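Local coordinates for CHAD domain protein (Streptomyces chartreusis, PDB 6RN5), which probably binds inorganic polyphosphate, as a phosin with an all-helical CHAD fold, and also binds copper ions, at residues H348-Q351 / R352-E356; A25-L28 / R29-T33; G176-L179 / D180-T184; D81-W84 / C85-M88; L283-L286 / H287-A290. All coordinates share one frame; numbering follows the deposited sequence.

Contact 1: H348-Q351 / R352-E356; sequences HADQ and RHEVE. With CU (copper (II) ion), chain C; CU (copper (II) ion), chain B.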
loop_
_atom_site.group_PDB
_atom_site.type_symbol
_atom_site.label_atom_id
_atom_site.label_comp_id
_atom_site.label_asym_id
_atom_site.label_seq_id
_atom_site.Cartn_x
_atom_site.Cartn_y
_atom_site.Cartn_z
ATOM N N HIS A 348 -4.808 -3.839 7.818
ATOM C CA HIS A 348 -4.886 -5.059 7.026
ATOM C C HIS A 348 -4.145 -4.919 5.716
ATOM O O HIS A 348 -3.413 -5.825 5.330
ATOM C CB HIS A 348 -6.346 -5.445 6.765
ATOM C CG HIS A 348 -6.511 -6.559 5.773
ATOM N ND1 HIS A 348 -6.657 -6.329 4.422
ATOM C CD2 HIS A 348 -6.541 -7.908 5.938
ATOM C CE1 HIS A 348 -6.787 -7.498 3.800
ATOM N NE2 HIS A 348 -6.707 -8.469 4.701
ATOM N N ALA A 349 -4.305 -3.782 5.045
ATOM C CA ALA A 349 -3.661 -3.550 3.774
ATOM C C ALA A 349 -2.141 -3.485 3.929
ATOM O O ALA A 349 -1.378 -4.134 3.177
ATOM C CB ALA A 349 -4.188 -2.252 3.158
ATOM N N ASP A 350 -1.704 -2.714 4.917
ATOM C CA ASP A 350 -0.312 -2.677 5.285
ATOM C C ASP A 350 0.312 -4.069 5.464
ATOM O O ASP A 350 1.393 -4.366 4.921
ATOM C CB ASP A 350 -0.150 -1.897 6.611
ATOM C CG ASP A 350 1.292 -1.743 6.990
ATOM O OD1 ASP A 350 1.959 -0.946 6.300
ATOM O OD2 ASP A 350 1.746 -2.415 7.943
ATOM N N GLN A 351 -0.357 -4.928 6.222
ATOM C CA GLN A 351 0.213 -6.239 6.514
ATOM C C GLN A 351 0.150 -7.126 5.263
ATOM O O GLN A 351 1.030 -7.944 5.051
ATOM C CB GLN A 351 -0.471 -6.876 7.737
ATOM C CG GLN A 351 -0.242 -6.044 9.008
ATOM C CD GLN A 351 1.218 -6.045 9.389
ATOM O OE1 GLN A 351 1.776 -7.118 9.676
ATOM N NE2 GLN A 351 1.870 -4.864 9.312
ATOM N N ARG A 352 -0.840 -6.928 4.403
ATOM C CA ARG A 352 -0.842 -7.651 3.133
ATOM C C ARG A 352 0.287 -7.164 2.228
ATOM O O ARG A 352 0.879 -7.960 1.480
ATOM C CB ARG A 352 -2.180 -7.528 2.415
ATOM C CG ARG A 352 -3.313 -8.225 3.102
ATOM C CD ARG A 352 -2.985 -9.684 3.419
ATOM N NE ARG A 352 -2.551 -10.511 2.279
ATOM C CZ ARG A 352 -2.239 -11.810 2.360
ATOM N NH1 ARG A 352 -2.275 -12.462 3.519
ATOM N NH2 ARG A 352 -1.895 -12.477 1.272
ATOM N N HIS A 353 0.634 -5.874 2.328
ATOM C CA HIS A 353 1.814 -5.362 1.610
ATOM C C HIS A 353 3.092 -5.982 2.134
ATOM O O HIS A 353 3.975 -6.255 1.346
ATOM C CB HIS A 353 1.888 -3.808 1.582
ATOM C CG HIS A 353 0.696 -3.174 0.934
ATOM N ND1 HIS A 353 -0.021 -3.798 -0.070
ATOM C CD2 HIS A 353 0.067 -1.989 1.166
ATOM C CE1 HIS A 353 -1.033 -3.021 -0.435
ATOM N NE2 HIS A 353 -0.997 -1.918 0.292
ATOM N N GLU A 354 3.176 -6.219 3.438
ATOM C CA GLU A 354 4.320 -6.935 4.019
ATOM C C GLU A 354 4.335 -8.396 3.543
ATOM O O GLU A 354 5.385 -8.964 3.365
ATOM C CB GLU A 354 4.305 -6.895 5.539
ATOM C CG GLU A 354 4.459 -5.508 6.157
ATOM C CD GLU A 354 5.897 -4.950 6.109
ATOM O OE1 GLU A 354 6.841 -5.705 5.777
ATOM O OE2 GLU A 354 6.093 -3.749 6.410
ATOM N N VAL A 355 3.185 -9.023 3.322
ATOM C CA VAL A 355 3.190 -10.421 2.811
ATOM C C VAL A 355 3.882 -10.448 1.446
ATOM O O VAL A 355 4.820 -11.209 1.234
ATOM C CB VAL A 355 1.768 -11.055 2.766
ATOM C CG1 VAL A 355 1.761 -12.389 2.004
ATOM C CG2 VAL A 355 1.237 -11.258 4.177
ATOM N N GLU A 356 3.449 -9.579 0.547
ATOM C CA GLU A 356 4.080 -9.414 -0.754
ATOM C C GLU A 356 5.566 -9.067 -0.672
ATOM O O GLU A 356 6.374 -9.690 -1.332
ATOM C CB GLU A 356 3.345 -8.358 -1.593
ATOM C CG GLU A 356 2.181 -8.933 -2.421
ATOM C CD GLU A 356 2.628 -9.919 -3.529
ATOM O OE1 GLU A 356 3.515 -9.594 -4.358
ATOM O OE2 GLU A 356 2.089 -11.045 -3.590
HETATM CU CU CU C . -1.941 0.202 1.215
HETATM CU CU CU B . -7.255 -10.349 4.128
#

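Contact 2: A25-L28 / R29-T33; sequences AGYL and RAQAT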
loop_
_atom_site.group_PDB
_atom_site.type_symbol
_atom_site.label_atom_id
_atom_site.label_comp_id
_atom_site.label_asym_id
_atom_site.label_seq_id
_atom_site.Cartn_x
_atom_site.Cartn_y
_atom_site.Cartn_z
ATOM N N ALA A 25 20.611 -41.520 15.326
ATOM C CA ALA A 25 20.300 -41.858 16.703
ATOM C C ALA A 25 20.927 -40.838 17.648
ATOM O O ALA A 25 20.290 -40.437 18.625
ATOM C CB ALA A 25 20.797 -43.237 17.056
ATOM N N GLY A 26 22.156 -40.447 17.366
ATOM C CA GLY A 26 22.872 -39.461 18.217
ATOM C C GLY A 26 22.099 -38.149 18.216
ATOM O O GLY A 26 21.933 -37.525 19.257
ATOM N N TYR A 27 21.596 -37.735 17.055
ATOM C CA TYR A 27 20.856 -36.477 16.951
ATOM C C TYR A 27 19.545 -36.539 17.730
ATOM O O TYR A 27 19.257 -35.605 18.519
ATOM C CB TYR A 27 20.610 -36.101 15.497
ATOM C CG TYR A 27 19.923 -34.777 15.296
ATOM C CD1 TYR A 27 20.577 -33.562 15.570
ATOM C CD2 TYR A 27 18.588 -34.730 14.857
ATOM C CE1 TYR A 27 19.906 -32.336 15.385
ATOM C CE2 TYR A 27 17.918 -33.520 14.682
ATOM C CZ TYR A 27 18.580 -32.334 14.942
ATOM O OH TYR A 27 17.900 -31.155 14.723
ATOM N N LEU A 28 18.787 -37.641 17.560
ATOM C CA LEU A 28 17.561 -37.851 18.296
ATOM C C LEU A 28 17.777 -37.881 19.821
ATOM O O LEU A 28 17.036 -37.226 20.555
ATOM C CB LEU A 28 16.815 -39.121 17.832
ATOM C CG LEU A 28 16.145 -38.990 16.452
ATOM C CD1 LEU A 28 15.684 -40.332 15.909
ATOM C CD2 LEU A 28 14.973 -38.007 16.504
ATOM N N ARG A 29 18.760 -38.647 20.290
ATOM C CA ARG A 29 19.099 -38.684 21.725
ATOM C C ARG A 29 19.423 -37.285 22.300
ATOM O O ARG A 29 18.943 -36.926 23.371
ATOM C CB ARG A 29 20.234 -39.699 22.022
ATOM C CG ARG A 29 19.774 -41.167 21.967
ATOM C CD ARG A 29 20.781 -42.191 22.537
ATOM N NE ARG A 29 22.038 -42.050 21.808
ATOM C CZ ARG A 29 22.444 -42.805 20.772
ATOM N NH1 ARG A 29 23.610 -42.517 20.177
ATOM N NH2 ARG A 29 21.727 -43.865 20.351
ATOM N N ALA A 30 20.203 -36.505 21.558
ATOM C CA ALA A 30 20.573 -35.156 21.940
ATOM C C ALA A 30 19.373 -34.223 22.055
ATOM O O ALA A 30 19.260 -33.488 23.035
ATOM C CB ALA A 30 21.543 -34.576 20.922
ATOM N N GLN A 31 18.497 -34.235 21.052
ATOM C CA GLN A 31 17.261 -33.438 21.106
ATOM C C GLN A 31 16.316 -33.858 22.225
ATOM O O GLN A 31 15.801 -33.004 22.941
ATOM C CB GLN A 31 16.542 -33.464 19.757
ATOM C CG GLN A 31 17.357 -32.747 18.693
ATOM C CD GLN A 31 17.633 -31.294 19.053
ATOM O OE1 GLN A 31 16.723 -30.560 19.454
ATOM N NE2 GLN A 31 18.870 -30.865 18.890
ATOM N N ALA A 32 16.098 -35.165 22.367
ATOM C CA ALA A 32 15.329 -35.694 23.456
ATOM C C ALA A 32 15.839 -35.213 24.806
ATOM O O ALA A 32 15.037 -34.866 25.694
ATOM C CB ALA A 32 15.357 -37.194 23.422
ATOM N N THR A 33 17.156 -35.228 24.963
ATOM C CA THR A 33 17.802 -34.742 26.180
ATOM C C THR A 33 17.611 -33.240 26.379
ATOM O O THR A 33 17.342 -32.823 27.489
ATOM C CB THR A 33 19.293 -35.079 26.161
ATOM O OG1 THR A 33 19.394 -36.479 26.158
ATOM C CG2 THR A 33 20.050 -34.557 27.395
#

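Contact 3: G176-L179 / D180-T184; sequences GALL and DRQLT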
loop_
_atom_site.group_PDB
_atom_site.type_symbol
_atom_site.label_atom_id
_atom_site.label_comp_id
_atom_site.label_asym_id
_atom_site.label_seq_id
_atom_site.Cartn_x
_atom_site.Cartn_y
_atom_site.Cartn_z
ATOM N N GLY A 176 -5.979 0.392 18.190
ATOM C CA GLY A 176 -4.883 -0.082 18.985
ATOM C C GLY A 176 -5.351 -0.680 20.278
ATOM O O GLY A 176 -4.890 -1.752 20.695
ATOM N N ALA A 177 -6.283 0.012 20.910
ATOM C CA ALA A 177 -6.828 -0.429 22.162
ATOM C C ALA A 177 -7.732 -1.685 21.970
ATOM O O ALA A 177 -7.772 -2.601 22.822
ATOM C CB ALA A 177 -7.618 0.704 22.784
ATOM N N LEU A 178 -8.471 -1.708 20.873
ATOM C CA LEU A 178 -9.297 -2.876 20.543
ATOM C C LEU A 178 -8.439 -4.150 20.381
ATOM O O LEU A 178 -8.705 -5.169 20.973
ATOM C CB LEU A 178 -10.100 -2.592 19.280
ATOM C CG LEU A 178 -11.012 -3.712 18.801
ATOM C CD1 LEU A 178 -12.121 -3.945 19.809
ATOM C CD2 LEU A 178 -11.581 -3.354 17.437
ATOM N N LEU A 179 -7.392 -4.058 19.586
ATOM C CA LEU A 179 -6.491 -5.172 19.372
ATOM C C LEU A 179 -5.720 -5.549 20.650
ATOM O O LEU A 179 -5.485 -6.724 20.940
ATOM C CB LEU A 179 -5.524 -4.830 18.240
ATOM C CG LEU A 179 -6.183 -4.717 16.858
ATOM C CD1 LEU A 179 -5.264 -4.005 15.906
ATOM C CD2 LEU A 179 -6.543 -6.078 16.272
ATOM N N ASP A 180 -5.273 -4.557 21.395
ATOM C CA ASP A 180 -4.658 -4.837 22.678
ATOM C C ASP A 180 -5.585 -5.670 23.591
ATOM O O ASP A 180 -5.170 -6.676 24.159
ATOM C CB ASP A 180 -4.281 -3.510 23.334
ATOM C CG ASP A 180 -3.489 -3.678 24.613
ATOM O OD1 ASP A 180 -3.296 -4.782 25.111
ATOM O OD2 ASP A 180 -3.056 -2.668 25.139
ATOM N N ARG A 181 -6.853 -5.267 23.699
ATOM C CA ARG A 181 -7.830 -6.033 24.452
ATOM C C ARG A 181 -8.015 -7.434 23.885
ATOM O O ARG A 181 -7.888 -8.411 24.605
ATOM C CB ARG A 181 -9.195 -5.302 24.510
ATOM C CG ARG A 181 -10.259 -6.026 25.334
ATOM C CD ARG A 181 -11.608 -5.290 25.415
ATOM N NE ARG A 181 -12.729 -6.248 25.275
ATOM C CZ ARG A 181 -13.332 -6.948 26.260
ATOM N NH1 ARG A 181 -12.967 -6.804 27.541
ATOM N NH2 ARG A 181 -14.334 -7.808 25.950
ATOM N N GLN A 182 -8.309 -7.538 22.603
ATOM C CA GLN A 182 -8.585 -8.830 21.996
ATOM C C GLN A 182 -7.422 -9.833 22.020
ATOM O O GLN A 182 -7.578 -10.985 22.373
ATOM C CB GLN A 182 -9.093 -8.632 20.580
ATOM C CG GLN A 182 -10.518 -8.052 20.546
ATOM C CD GLN A 182 -11.053 -7.946 19.121
ATOM O OE1 GLN A 182 -10.326 -8.235 18.124
ATOM N NE2 GLN A 182 -12.325 -7.528 18.999
ATOM N N LEU A 183 -6.258 -9.369 21.638
ATOM C CA LEU A 183 -5.078 -10.214 21.620
ATOM C C LEU A 183 -4.539 -10.515 23.004
ATOM O O LEU A 183 -3.945 -11.560 23.214
ATOM C CB LEU A 183 -4.025 -9.595 20.713
ATOM C CG LEU A 183 -4.459 -9.685 19.225
ATOM C CD1 LEU A 183 -3.624 -8.768 18.342
ATOM C CD2 LEU A 183 -4.328 -11.123 18.702
ATOM N N THR A 184 -4.774 -9.642 23.958
ATOM C CA THR A 184 -4.411 -9.919 25.334
ATOM C C THR A 184 -5.266 -11.001 25.939
ATOM O O THR A 184 -4.768 -11.893 26.612
ATOM C CB THR A 184 -4.535 -8.675 26.205
ATOM O OG1 THR A 184 -3.576 -7.729 25.741
ATOM C CG2 THR A 184 -4.192 -9.001 27.677
#

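Contact 4: D81-W84 / C85-M88; sequences DTDW and CEGM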
loop_
_atom_site.group_PDB
_atom_site.type_symbol
_atom_site.label_atom_id
_atom_site.label_comp_id
_atom_site.label_asym_id
_atom_site.label_seq_id
_atom_site.Cartn_x
_atom_site.Cartn_y
_atom_site.Cartn_z
ATOM N N ASP A 81 11.130 -47.331 13.422
ATOM C CA ASP A 81 9.842 -48.041 13.551
ATOM C C ASP A 81 8.655 -47.172 13.172
ATOM O O ASP A 81 8.439 -46.095 13.758
ATOM C CB ASP A 81 9.693 -48.512 14.983
ATOM C CG ASP A 81 8.426 -49.294 15.216
ATOM O OD1 ASP A 81 7.300 -48.743 15.218
ATOM O OD2 ASP A 81 8.575 -50.479 15.456
ATOM N N THR A 82 7.862 -47.648 12.210
ATOM C CA THR A 82 6.826 -46.837 11.635
ATOM C C THR A 82 5.746 -46.450 12.649
ATOM O O THR A 82 5.390 -45.259 12.727
ATOM C CB THR A 82 6.215 -47.521 10.399
ATOM O OG1 THR A 82 7.192 -47.534 9.376
ATOM C CG2 THR A 82 5.047 -46.751 9.846
ATOM N N ASP A 83 5.226 -47.438 13.390
ATOM C CA ASP A 83 4.181 -47.210 14.402
ATOM C C ASP A 83 4.679 -46.199 15.422
ATOM O O ASP A 83 4.006 -45.212 15.701
ATOM C CB ASP A 83 3.800 -48.491 15.155
ATOM C CG ASP A 83 3.134 -49.525 14.275
ATOM O OD1 ASP A 83 2.518 -49.164 13.259
ATOM O OD2 ASP A 83 3.244 -50.718 14.614
ATOM N N TRP A 84 5.868 -46.437 15.960
ATOM C CA TRP A 84 6.453 -45.481 16.886
ATOM C C TRP A 84 6.461 -44.038 16.299
ATOM O O TRP A 84 5.928 -43.123 16.914
ATOM C CB TRP A 84 7.821 -45.967 17.288
ATOM C CG TRP A 84 8.538 -45.037 18.195
ATOM C CD1 TRP A 84 8.433 -44.954 19.571
ATOM C CD2 TRP A 84 9.526 -44.084 17.810
ATOM N NE1 TRP A 84 9.286 -43.976 20.046
ATOM C CE2 TRP A 84 9.976 -43.444 18.986
ATOM C CE3 TRP A 84 10.063 -43.688 16.571
ATOM C CZ2 TRP A 84 10.909 -42.425 18.957
ATOM C CZ3 TRP A 84 11.002 -42.691 16.553
ATOM C CH2 TRP A 84 11.425 -42.067 17.748
ATOM N N CYS A 85 6.961 -43.856 15.084
ATOM C CA CYS A 85 6.943 -42.537 14.437
ATOM C C CYS A 85 5.546 -41.920 14.377
ATOM O O CYS A 85 5.345 -40.737 14.672
ATOM C CB CYS A 85 7.484 -42.595 13.000
ATOM S SG CYS A 85 9.255 -42.835 12.924
ATOM N N GLU A 86 4.599 -42.742 13.965
ATOM C CA GLU A 86 3.240 -42.297 13.733
ATOM C C GLU A 86 2.563 -41.931 15.044
ATOM O O GLU A 86 1.793 -41.003 15.078
ATOM C CB GLU A 86 2.450 -43.398 13.023
ATOM C CG GLU A 86 2.892 -43.646 11.596
ATOM C CD GLU A 86 2.012 -44.679 10.872
ATOM O OE1 GLU A 86 1.415 -45.567 11.540
ATOM O OE2 GLU A 86 1.910 -44.584 9.628
ATOM N N GLY A 87 2.838 -42.686 16.102
ATOM C CA GLY A 87 2.390 -42.334 17.452
ATOM C C GLY A 87 3.052 -41.040 17.980
ATOM O O GLY A 87 2.364 -40.182 18.529
ATOM N N MET A 88 4.358 -40.880 17.773
ATOM C CA MET A 88 5.095 -39.710 18.300
ATOM C C MET A 88 4.717 -38.395 17.634
ATOM O O MET A 88 4.567 -37.387 18.317
ATOM C CB MET A 88 6.599 -39.889 18.126
ATOM C CG MET A 88 7.215 -41.083 18.841
ATOM S SD MET A 88 7.248 -40.786 20.606
ATOM C CE MET A 88 8.606 -39.634 20.775
#

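Contact 5: L283-L286 / H287-A290; sequences LLRL and HRYA. With SO4 (sulfate ion), chain G; SO4 (sulfate ion), chain F.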
loop_
_atom_site.group_PDB
_atom_site.type_symbol
_atom_site.label_atom_id
_atom_site.label_comp_id
_atom_site.label_asym_id
_atom_site.label_seq_id
_atom_site.Cartn_x
_atom_site.Cartn_y
_atom_site.Cartn_z
ATOM N N LEU A 283 8.542 -26.808 4.549
ATOM C CA LEU A 283 9.464 -27.695 3.850
ATOM C C LEU A 283 10.908 -27.176 4.097
ATOM O O LEU A 283 11.859 -27.937 4.200
ATOM C CB LEU A 283 9.154 -27.761 2.354
ATOM C CG LEU A 283 7.879 -28.522 1.956
ATOM C CD1 LEU A 283 7.427 -28.219 0.532
ATOM C CD2 LEU A 283 8.008 -30.028 2.129
ATOM N N LEU A 284 11.050 -25.882 4.174
ATOM C CA LEU A 284 12.374 -25.298 4.381
ATOM C C LEU A 284 12.892 -25.673 5.763
ATOM O O LEU A 284 14.041 -26.057 5.944
ATOM C CB LEU A 284 12.340 -23.792 4.142
ATOM C CG LEU A 284 13.615 -23.080 4.605
ATOM C CD1 LEU A 284 14.803 -23.616 3.859
ATOM C CD2 LEU A 284 13.475 -21.595 4.347
ATOM N N ARG A 285 12.003 -25.626 6.731
ATOM C CA ARG A 285 12.351 -26.040 8.073
ATOM C C ARG A 285 12.729 -27.516 8.181
ATOM O O ARG A 285 13.725 -27.867 8.831
ATOM C CB ARG A 285 11.244 -25.676 9.045
ATOM C CG ARG A 285 11.863 -25.380 10.392
ATOM C CD ARG A 285 10.949 -24.664 11.326
ATOM N NE ARG A 285 9.694 -25.378 11.500
ATOM C CZ ARG A 285 8.652 -24.876 12.170
ATOM N NH1 ARG A 285 8.753 -23.688 12.765
ATOM N NH2 ARG A 285 7.518 -25.564 12.261
ATOM N N LEU A 286 11.968 -28.375 7.483
ATOM C CA LEU A 286 12.294 -29.792 7.390
ATOM C C LEU A 286 13.696 -29.983 6.863
ATOM O O LEU A 286 14.441 -30.805 7.387
ATOM C CB LEU A 286 11.255 -30.540 6.525
ATOM C CG LEU A 286 9.898 -30.675 7.247
ATOM C CD1 LEU A 286 8.743 -31.242 6.371
ATOM C CD2 LEU A 286 10.088 -31.565 8.453
ATOM N N HIS A 287 14.039 -29.223 5.827
ATOM C CA HIS A 287 15.363 -29.282 5.192
ATOM C C HIS A 287 16.453 -28.795 6.181
ATOM O O HIS A 287 17.472 -29.385 6.310
ATOM C CB HIS A 287 15.335 -28.437 3.873
ATOM C CG HIS A 287 16.673 -28.212 3.250
ATOM N ND1 HIS A 287 17.500 -29.244 2.852
ATOM C CD2 HIS A 287 17.318 -27.065 2.919
ATOM C CE1 HIS A 287 18.595 -28.740 2.309
ATOM N NE2 HIS A 287 18.508 -27.419 2.334
ATOM N N ARG A 288 16.177 -27.765 6.948
ATOM C CA ARG A 288 17.200 -27.245 7.859
ATOM C C ARG A 288 17.551 -28.268 8.898
ATOM O O ARG A 288 18.714 -28.516 9.153
ATOM C CB ARG A 288 16.731 -25.940 8.502
ATOM C CG ARG A 288 17.037 -24.703 7.629
ATOM C CD ARG A 288 17.522 -23.566 8.563
ATOM N NE ARG A 288 16.411 -23.279 9.433
ATOM C CZ ARG A 288 16.338 -23.353 10.755
ATOM N NH1 ARG A 288 17.378 -23.588 11.535
ATOM N NH2 ARG A 288 15.158 -23.090 11.297
ATOM N N TYR A 289 16.533 -28.936 9.406
ATOM C CA TYR A 289 16.698 -29.877 10.499
ATOM C C TYR A 289 17.275 -31.178 10.038
ATOM O O TYR A 289 17.886 -31.872 10.827
ATOM C CB TYR A 289 15.357 -30.136 11.195
ATOM C CG TYR A 289 14.730 -28.937 11.860
ATOM C CD1 TYR A 289 15.484 -27.815 12.211
ATOM C CD2 TYR A 289 13.383 -28.953 12.208
ATOM C CE1 TYR A 289 14.901 -26.747 12.870
ATOM C CE2 TYR A 289 12.801 -27.893 12.851
ATOM C CZ TYR A 289 13.549 -26.785 13.187
ATOM O OH TYR A 289 12.934 -25.690 13.828
ATOM N N ALA A 290 17.069 -31.505 8.763
ATOM C CA ALA A 290 17.713 -32.658 8.143
ATOM C C ALA A 290 19.221 -32.423 7.996
ATOM O O ALA A 290 20.029 -33.322 8.297
ATOM C CB ALA A 290 17.061 -32.968 6.774
HETATM S S SO4 G . 14.870 -22.795 14.738
HETATM O O1 SO4 G . 14.363 -23.582 15.844
HETATM O O2 SO4 G . 16.349 -22.887 14.788
HETATM O O3 SO4 G . 14.467 -21.390 14.852
HETATM O O4 SO4 G . 14.267 -23.328 13.491
HETATM S S SO4 F . 5.568 -22.668 14.405
HETATM O O1 SO4 F . 5.887 -23.893 15.198
HETATM O O2 SO4 F . 6.705 -21.741 14.467
HETATM O O3 SO4 F . 5.269 -22.990 12.953
HETATM O O4 SO4 F . 4.430 -22.014 15.090
#

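Contact 1: H348-Q351 / R352-E356
R352 N, H353 N, E354 N and V355 N donate hydrogen bonds to the O atoms of H348, A349, D350 and Q351 in turn, about two turns of alpha-helix within helix 338-366. This stretch of helix carries a ligand for each of two copper ions. H348 NE2 binds the first at 2.0 Å, and H262 and H271 bind the same ion. With CG anti to the backbone N (chi1 171°), the H348 ring lies alongside R352. R352 CG sits over one face of that ring, 3.9 Å from its centroid, in a CH-pi contact. The ring and guanidinium planes are 23° apart. D274 forms a salt bridge with the R352 guanidinium, which helps hold this second-shell side chain beside the copper ligand. Elsewhere on the helix, Q351 NE2 donates to D350 OD2 at 2.8 Å. It meets the anti side of the carboxylate, slightly out of plane. R118 forms a salt bridge with the same oxygen. H353 NE2 is 2.5 Å from the second copper ion. H353 of the second subunit binds this ion too, so the metal bridges the two chains. A349 O lies 3.2 Å above the H353 ring plane, offset toward the rim.

Contact 2: A25-L28 / R29-T33
R29 N, A30 N, Q31 N and A32 N each donate a hydrogen bond to the O atom four residues back, on A25, G26, Y27 and L28. The R29 N to A25 O bond is 2.9 Å long and nearly straight, at 173°. One turn further on, R29 O accepts twice. T33 N and T33 OG1 reach it from opposite faces of its carbonyl plane, and the hydroxyl bond is 2.9 Å.

The polar side chain of R29 folds back over the preceding turn, at A25 and G26. Its chain bends at chi3 (-57°), which lays the guanidinium over the backbone. A25 O sits 3.8 Å above the centre of one guanidinium face. R29 NH2 also touches A25 CB at 3.5 Å. Shortening R29 to an alanine would probably leave A25 CB and the A25 carbonyl without this flat cover.

The aromatic contact is made by Y27. Q31 CG lies over one face of its ring, 4.1 Å from the centroid, in a CH-pi contact. The ring and amide planes are 33° apart. The Y27 hydroxyl points on to E292, with which it is hydrogen-bonded. L28 and A32 touch L213, so another face of the helix packs on helix 201-213. These are the i to i+4 contacts of an alpha-helix, here helix 21-42 in the helical bundle of a CHAD protein.

Contact 3: G176-L179 / D180-T184
L178 and Q182 meet side by side, one helical turn apart, with their side chains pointing the same way. L178 CD1 is 3.7 Å from Q182 NE2, and the contact is between a methyl group and the amide end. L178 CG is anti to the backbone N (chi1 180°), which swings its branch over toward Q182. The Q182 chain is extended beyond CG, and its amide nitrogen is hydrogen-bonded to T333. A valine in place of Q182 would probably leave T333 without this partner and strip L178 CD1 of its amide neighbour.

The other side-chain contact is purely apolar. L179 CB and L183 CD1 are 4.4 Å apart, a loose touch. Both leucines turn into the protein. L179 packs on L344 and L347 of helix 338-366 and on A330 of helix 305-331. L183 packs on Y105 and L112 of helix 82-120.

The backbone supplies the hydrogen bonds. D180 N, R181 N, Q182 N and L183 N donate to the O atoms of G176, A177, L178 and L179. The L183 N to L179 O bond, at 2.8 Å, is the shortest of the four. The Q182 N to L178 O bond is the straightest, at 171°. T184 N also donates to D180 O.

These turns belong to helix 170-198, which is two-sided here. L179 and L183 are buried between three helices, while A177 and R181 are exposed. Backbone bonding sets the spacing, the leucines give greasy contact with the neighbouring helices, and the Q182 amide adds one directed polar tie at the border.

Contact 4: D81-W84 / C85-M88
An N-cap opens helix 82-120: D81 stands just before its first turn, and D81 O accepts from C85 N at 3.0 Å. The D81 carboxylate does the capping. W84 N donates to D81 OD1 over 2.8 Å, nearly straight at 176°. The donor comes to the anti side of the oxygen and lies 22° out of the carboxylate plane. An amide N-H of the first turn, which has no earlier carbonyl within the helix, is satisfied in this way.

The W84 indole carries the side-chain contacts. Its CG is anti to the backbone N (chi1 178°), which swings the indole out from the helix flank, where M88 of the next turn folds over it. M88 CG lies over one face, 3.8 Å from the centroid of the five-membered ring, in a CH-pi contact. The M88 chain is bent at chi2 and chi3, so its sulfur stays close to the ring as well. M88 SD is 4.3 Å from the same centroid, an oblique Met-aromatic contact. C85 SG takes another part of the indole and touches W84 CE3 at 3.8 Å. All three side chains also touch L73 of helix 56-75, and W84 reaches L213 of helix 201-213.

The solvent side is different. T82 CG2 runs beside the E86 carboxylate. D83 OD1 and E86 OE1 are like charges 4.1 Å apart, and exposure to solvent probably softens the repulsion. Negative groups at this end would be expected to suit the helix dipole. The whole is a capped first turn of an alpha-helix, with an i to i+4 Trp-Met pair facing the helical bundle.

Contact 5: L283-L286 / H287-A290
An unusual first torsion (chi1 -149°) brings R285 CG and CD against Y289; the bend at chi3 (55°) then aims the guanidinium at a sulfate. The two side chains run side by side, pointing the same way. R285 CD is 3.4 Å from Y289 OH, and R285 CG lies 3.6 Å from Y289 CZ. The guanidinium and phenol planes are only 7° apart, but the groups lie alongside and do not stack. R285 O sits 3.3 Å above one face of the Y289 ring, offset toward the rim. The same oxygen accepts from Y289 N, one of four i to i+4 bonds in this part of helix 274-295. It presents cationic side chains to two sulfate ions, probably from the crystallisation liquor. Such a basic surface is consistent with the polyphosphate-binding pocket of a CHAD domain. R285 meets one sulfate edge-on, with two weak bonds; R285 NH1 to O2 is 3.3 Å. R281 also binds this ion. The other sulfate lies at the edge of the R288 guanidinium, where the approach to O4 is too short to trust. Y289 OH donates to the same O4 at 2.7 Å. R64, R67 and R68, on helix 56-75, also hydrogen-bond to this sulfate.

All five contacts are local turns within single helices, so none closes a long loop, and none nests in or crosses another. From the N terminus the order is contact 2, contact 4, contact 3, contact 5 and contact 1. Contacts 2 and 4 lie on the same side of the chain's centre, their nearest atoms about 5 Å apart. Contact 2 touches contact 5, where Y27 OH comes 4.0 Å from Y289 O, and so helix 21-42 packs on helix 274-295. Contact 3 and contact 1, with its copper ligands, lie on the other side of this chain's centre from contacts 2 and 4, their nearest atoms about 8 Å apart. Contact 5 lies nearer the chain's centre, about 12 Å from it, centre to centre.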